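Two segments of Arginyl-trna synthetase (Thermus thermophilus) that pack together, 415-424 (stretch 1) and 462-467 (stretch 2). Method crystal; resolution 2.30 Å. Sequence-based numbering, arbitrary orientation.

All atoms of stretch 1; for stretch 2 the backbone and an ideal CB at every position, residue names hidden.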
# COMPACT_ATOMS: atom_id res chain seq x y z
N ARG A 415 14.07 -19.88 9.28
CA ARG A 415 15.37 -19.22 9.25
C ARG A 415 15.48 -18.10 10.28
O ARG A 415 16.54 -17.92 10.88
CB ARG A 415 15.64 -18.67 7.84
CG ARG A 415 15.50 -19.72 6.75
CD ARG A 415 16.19 -19.28 5.48
NE ARG A 415 16.00 -20.23 4.39
CZ ARG A 415 16.83 -20.34 3.35
NH1 ARG A 415 17.90 -19.57 3.27
NH2 ARG A 415 16.58 -21.22 2.38
N ALA A 416 14.39 -17.36 10.49
CA ALA A 416 14.40 -16.28 11.47
C ALA A 416 14.64 -16.86 12.85
O ALA A 416 15.37 -16.27 13.66
CB ALA A 416 13.08 -15.54 11.45
N ARG A 417 14.02 -18.00 13.12
CA ARG A 417 14.15 -18.69 14.40
C ARG A 417 15.62 -18.98 14.70
O ARG A 417 16.09 -18.76 15.82
CB ARG A 417 13.35 -20.00 14.36
CG ARG A 417 13.01 -20.59 15.72
CD ARG A 417 12.11 -19.65 16.51
NE ARG A 417 11.40 -20.32 17.61
CZ ARG A 417 11.99 -20.89 18.66
NH1 ARG A 417 13.31 -20.88 18.77
NH2 ARG A 417 11.25 -21.46 19.60
N ALA A 418 16.34 -19.48 13.71
CA ALA A 418 17.75 -19.80 13.89
C ALA A 418 18.56 -18.54 14.17
O ALA A 418 19.50 -18.56 14.97
CB ALA A 418 18.29 -20.50 12.64
N ILE A 419 18.19 -17.44 13.52
CA ILE A 419 18.88 -16.17 13.71
C ILE A 419 18.69 -15.63 15.13
O ILE A 419 19.61 -15.06 15.71
CB ILE A 419 18.37 -15.11 12.71
CG1 ILE A 419 18.62 -15.58 11.27
CG2 ILE A 419 19.09 -13.78 12.93
CD1 ILE A 419 18.05 -14.66 10.21
N VAL A 420 17.50 -15.82 15.68
CA VAL A 420 17.20 -15.35 17.03
C VAL A 420 17.88 -16.21 18.09
O VAL A 420 18.14 -15.75 19.20
CB VAL A 420 15.67 -15.33 17.28
CG1 VAL A 420 15.38 -14.90 18.71
CG2 VAL A 420 14.99 -14.38 16.31
N GLU A 421 18.17 -17.46 17.75
CA GLU A 421 18.82 -18.37 18.69
C GLU A 421 20.28 -18.02 18.94
O GLU A 421 20.81 -18.27 20.02
CB GLU A 421 18.74 -19.81 18.17
CG GLU A 421 17.40 -20.49 18.43
CD GLU A 421 17.15 -20.74 19.90
OE1 GLU A 421 16.05 -21.24 20.24
OE2 GLU A 421 18.05 -20.45 20.72
N GLU A 422 20.94 -17.42 17.94
CA GLU A 422 22.34 -17.06 18.08
C GLU A 422 22.57 -15.62 18.52
O GLU A 422 23.38 -15.37 19.41
CB GLU A 422 23.08 -17.30 16.76
CG GLU A 422 22.67 -16.38 15.63
CD GLU A 422 23.56 -16.53 14.41
OE1 GLU A 422 23.33 -15.80 13.41
OE2 GLU A 422 24.48 -17.37 14.44
N LYS A 423 21.86 -14.68 17.90
CA LYS A 423 22.03 -13.27 18.25
C LYS A 423 21.49 -12.92 19.63
O LYS A 423 21.87 -11.89 20.20
CB LYS A 423 21.35 -12.38 17.20
CG LYS A 423 22.09 -12.31 15.87
CD LYS A 423 21.43 -11.31 14.94
CE LYS A 423 22.15 -11.23 13.60
NZ LYS A 423 23.52 -10.65 13.73
N ASN A 424 20.62 -13.76 20.16
CA ASN A 424 20.04 -13.52 21.48
C ASN A 424 19.47 -14.81 22.05
O ASN A 424 18.26 -14.96 22.19
CB ASN A 424 18.93 -12.46 21.37
CG ASN A 424 18.51 -11.92 22.72
OD1 ASN A 424 17.60 -11.09 22.81
ND2 ASN A 424 19.16 -12.38 23.78
N UNK A 462 16.69 -11.30 2.17
CA UNK A 462 15.57 -10.56 2.77
C UNK A 462 15.59 -10.57 4.29
O UNK A 462 15.14 -9.62 4.93
CB UNK A 462 14.24 -11.14 2.28
N UNK A 463 16.12 -11.65 4.86
CA UNK A 463 16.18 -11.79 6.30
C UNK A 463 17.36 -11.10 6.98
O UNK A 463 17.30 -10.80 8.17
CB UNK A 463 16.21 -13.28 6.65
N UNK A 464 18.43 -10.83 6.23
CA UNK A 464 19.64 -10.22 6.77
C UNK A 464 19.50 -8.92 7.56
O UNK A 464 18.94 -7.94 7.08
CB UNK A 464 20.60 -9.96 5.60
N UNK A 465 20.05 -8.92 8.78
CA UNK A 465 20.01 -7.74 9.64
C UNK A 465 20.97 -6.67 9.14
O UNK A 465 20.98 -5.56 9.66
CB UNK A 465 20.35 -8.12 11.08
N UNK A 466 21.77 -7.01 8.14
CA UNK A 466 22.74 -6.07 7.59
C UNK A 466 22.39 -5.40 6.26
O UNK A 466 22.95 -4.36 5.93
CB UNK A 466 24.07 -6.80 7.42
N UNK A 467 21.47 -5.98 5.49
CA UNK A 467 21.11 -5.38 4.21
C UNK A 467 19.95 -4.39 4.28
O UNK A 467 19.51 -4.02 5.37
CB UNK A 467 20.76 -6.49 3.22

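Stretch 1 is helical through most of its length and offers stretch 2 one side, made of Arg415, Ala416, Ile419 and Lys423. Arg415, Ile419 and Lys423 are four residues apart, so they lie along one face of the helix; Ala416 flanks it. Stretch 2 begins at the end of a helix and continues as a loop. No hydrogen bond joins the two stretches.

Position 462 is helical, with phi/psi of -71/-31. Its ideal CB has nothing of stretch 1 within 5.5 Å. Stretch 1 therefore sets no demand here, and many residues would fit. The deposited residue is Ala462, which makes no contact with stretch 1.

Position 463 is still helical, and its CA-to-CB bond points toward stretch 1. The backbones come closest here: the CA atoms of 463 and Ala416 are 7.1 Å apart. The ideal CB lies 4.2 Å from Ile419 CD1. The surroundings are the methyl of Ala416, the end of Ile419 and the aliphatic base of Arg415, with no free polar partner in evidence. A medium-sized aliphatic residue suits this site; leucine, isoleucine or methionine are all reasonable. The deposited residue is Leu463, with chi1 m and chi2 t. Its two methyls spread over neighbouring residues of the helix. Leu463 CD1 sits 3.4 Å from Arg415 CB, and Leu463 CD2 sits 4.2 Å from Ala416 CB. The end of the Arg415 side chain leads away, so its carbon base is what meets the leucine.

Position 464 leaves helical angles, with phi/psi of -53/127. Its CA-to-CB bond points away from stretch 1. A small polar residue is common at such a turn, though others would be possible. The deposited residue is Ser464. Its OG accepts a hydrogen bond from the backbone N of position 466, 3.1 Å from Ser464 OG, which ties the loop together locally.

Position 465 turns back, with CA-to-CB toward stretch 1. The ideal CB is 4.4 Å from Lys423 CE, and Ile419 lies further off. A long apolar side chain could cover both, and an aromatic ring or a leucine would suit. The deposited residue is Phe465, with chi1 m. Its ring reaches Ile419, with Phe465 CE1 3.5 Å from Ile419 CG2. Lys423 CE lies over one face of the ring, 4.1 Å from Phe465 CG. Lys423 NZ is 5.5 Å from the centroid of the Phe465 ring, at most a weak attraction.

At position 466 the CA-to-CB bond points sideways, and the ideal CB has nothing of stretch 1 within 5.5 Å. A short side chain would not reach stretch 1. A longer one could bend toward the amine of Lys423, so an acidic residue makes sense, but other polar residues would also do. The deposited residue is Glu466. Its end comes nearer, with Glu466 OE2 4.2 Å from Lys423 NZ. The opposite charges are close, but beyond salt-bridge distance.

Position 467 is out of reach of stretch 1. Phi is negative (-91) and there is room for a CB, so many residues would fit, not just glycine. The deposited residue is Gly467.

Stretch 2 462-467: ALSFEG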
# COMPACT_ATOMS: atom_id res chain seq x y z
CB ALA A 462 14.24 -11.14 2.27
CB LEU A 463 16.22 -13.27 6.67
CG LEU A 463 14.92 -14.06 6.61
CD1 LEU A 463 15.25 -15.54 6.66
CD2 LEU A 463 14.01 -13.66 7.76
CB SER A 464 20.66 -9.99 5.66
OG SER A 464 21.84 -9.40 6.18
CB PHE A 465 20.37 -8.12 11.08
CG PHE A 465 19.28 -8.85 11.81
CD1 PHE A 465 18.78 -10.05 11.31
CD2 PHE A 465 18.75 -8.34 12.98
CE1 PHE A 465 17.77 -10.73 11.98
CE2 PHE A 465 17.74 -9.01 13.66
CZ PHE A 465 17.25 -10.21 13.16
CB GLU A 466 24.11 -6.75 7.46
CG GLU A 466 24.85 -6.96 8.78
CD GLU A 466 24.20 -8.01 9.67
OE1 GLU A 466 24.04 -9.17 9.22
OE2 GLU A 466 23.84 -7.67 10.82
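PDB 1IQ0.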